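Local coordinates for protein Hpy188I (Helicobacter pylori, PDB 3OQG) that cleaves DNA as a restriction endonuclease of the GIY-YIG nuclease family, at the interface of chains A and B. Coordinates in Å, arbitrary orientation; residue numbers count along the deposited sequence, not the author numbering. Chains: chain A/B, Hpy188I.

The interface of chains A and B. Residues chain A 30, 34-36, 81; chain B 165-166, 169-170.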
# COMPACT_ATOMS: atom_id res chain seq x y z
N ILE A 30 -9.63 -2.28 -23.97
CA ILE A 30 -8.67 -1.85 -24.97
C ILE A 30 -7.74 -3.01 -25.31
O ILE A 30 -7.25 -3.70 -24.43
CB ILE A 30 -7.86 -0.63 -24.47
CG1 ILE A 30 -8.79 0.51 -24.06
CG2 ILE A 30 -6.86 -0.15 -25.50
CD1 ILE A 30 -9.78 0.94 -25.12
N ASP A 34 -3.10 -1.78 -29.17
CA ASP A 34 -3.34 -0.35 -29.19
C ASP A 34 -2.80 0.41 -27.98
O ASP A 34 -3.11 1.59 -27.80
CB ASP A 34 -4.85 -0.09 -29.30
CG ASP A 34 -5.45 -0.71 -30.54
OD1 ASP A 34 -4.76 -0.74 -31.59
OD2 ASP A 34 -6.60 -1.18 -30.46
N PHE A 35 -2.00 -0.26 -27.15
CA PHE A 35 -1.34 0.35 -26.00
C PHE A 35 -0.18 1.22 -26.49
O PHE A 35 0.69 0.76 -27.21
CB PHE A 35 -0.83 -0.75 -25.07
CG PHE A 35 -0.23 -0.27 -23.77
CD1 PHE A 35 -0.78 0.78 -23.05
CD2 PHE A 35 0.88 -0.92 -23.25
CE1 PHE A 35 -0.21 1.18 -21.85
CE2 PHE A 35 1.45 -0.53 -22.05
CZ PHE A 35 0.91 0.52 -21.35
N GLU A 36 -0.18 2.46 -26.04
CA GLU A 36 0.68 3.52 -26.58
C GLU A 36 2.13 3.37 -26.13
O GLU A 36 3.07 3.72 -26.85
CB GLU A 36 0.13 4.90 -26.17
CG GLU A 36 -0.68 4.89 -24.85
CD GLU A 36 -1.99 4.07 -24.94
OE1 GLU A 36 -2.29 3.53 -26.02
OE2 GLU A 36 -2.71 3.95 -23.94
N ILE A 81 -6.57 -5.50 -22.40
CA ILE A 81 -5.94 -4.99 -21.18
C ILE A 81 -6.93 -5.06 -20.03
O ILE A 81 -7.95 -4.37 -20.02
CB ILE A 81 -5.43 -3.55 -21.37
CG1 ILE A 81 -4.30 -3.56 -22.40
CG2 ILE A 81 -4.93 -2.96 -20.02
CD1 ILE A 81 -3.80 -2.18 -22.78
N ASN B 165 -2.22 8.99 -19.32
CA ASN B 165 -2.10 9.03 -20.78
C ASN B 165 -2.91 7.94 -21.51
O ASN B 165 -3.32 8.13 -22.65
CB ASN B 165 -0.63 8.96 -21.20
CG ASN B 165 0.11 10.27 -20.93
OD1 ASN B 165 -0.18 11.29 -21.55
ND2 ASN B 165 1.08 10.24 -20.03
N PHE B 166 -3.11 6.80 -20.85
CA PHE B 166 -4.05 5.78 -21.33
C PHE B 166 -5.47 6.37 -21.39
O PHE B 166 -6.17 6.23 -22.39
CB PHE B 166 -3.99 4.57 -20.40
CG PHE B 166 -4.90 3.44 -20.76
CD1 PHE B 166 -4.41 2.33 -21.45
CD2 PHE B 166 -6.22 3.43 -20.34
CE1 PHE B 166 -5.25 1.27 -21.76
CE2 PHE B 166 -7.06 2.36 -20.64
CZ PHE B 166 -6.57 1.28 -21.35
N ASN B 169 -5.80 8.81 -24.20
CA ASN B 169 -5.86 8.18 -25.51
C ASN B 169 -7.13 7.38 -25.73
O ASN B 169 -7.63 7.33 -26.85
CB ASN B 169 -4.63 7.29 -25.73
CG ASN B 169 -3.33 8.08 -25.62
OD1 ASN B 169 -3.32 9.30 -25.73
ND2 ASN B 169 -2.24 7.38 -25.39
N HIS B 170 -7.63 6.74 -24.67
CA HIS B 170 -8.74 5.78 -24.78
C HIS B 170 -10.00 6.21 -24.07
O HIS B 170 -11.03 5.56 -24.19
CB HIS B 170 -8.30 4.40 -24.26
CG HIS B 170 -7.10 3.87 -24.97
ND1 HIS B 170 -7.13 3.46 -26.28
CD2 HIS B 170 -5.82 3.71 -24.55
CE1 HIS B 170 -5.92 3.06 -26.64
NE2 HIS B 170 -5.11 3.20 -25.60
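A:Glu36 and B:His170 meet tip to tip at an interface between two copies of this GIY-YIG nuclease, related by a two-fold and plausibly forming the dimer that binds DNA. Here the last turn of helix 154-170 of chain B docks against the loops on either side of the 3-10 helix 32-34 of chain A, with A:Ile81 of strand 80-87 at the margin. The contact recurs with the chains exchanged, each copy lending its helix end to the other.

The polar half centres on B:His170 NE2, which donates to carboxylate oxygen OE1 of A:Glu36 at 2.9 Å. The donor comes in on the syn side of OE1, somewhat above the carboxylate plane, and the bond is bent, 147° at the hydrogen. The other oxygen of A:Glu36, OE2, is nearly as close to B:His170 NE2, 3.0 Å, but lies well off the N-H direction, so OE1 is the main acceptor and OE2 at most a weaker second one; the carboxylate is turned 43° from the ring. A bend at chi2 of A:Glu36 (-66°) brings the acid back toward the helix end. Ring carbon CE1 of B:His170 has the backbone carbonyl O of A:Asp34 at its edge, in the ring plane and 3.4 Å away. Two carboxylate oxygens and this carbonyl along one rim of the imidazole could favour a protonated histidine.

A:Ile30 covers one face of that ring: its methyl CG2 sits over the rim, 3.5 Å from CE1 of B:His170, while CB of B:Asn169 backs the opposite face from within chain B.

B:Phe166, one turn back along the helix, has CG anti to the backbone N, which sends its ring alongside A:Ile30 and A:Ile81. Its tip CZ packs 3.6 Å from CG1 of A:Ile30, and CE1 of B:Phe166 lies 3.9 Å from the terminal methyl CD1 of A:Ile81. OE2 of A:Glu36 lies 3.4 Å from CD1 of the B:Phe166 phenyl, above the ring plane on the side where B:His170 packs.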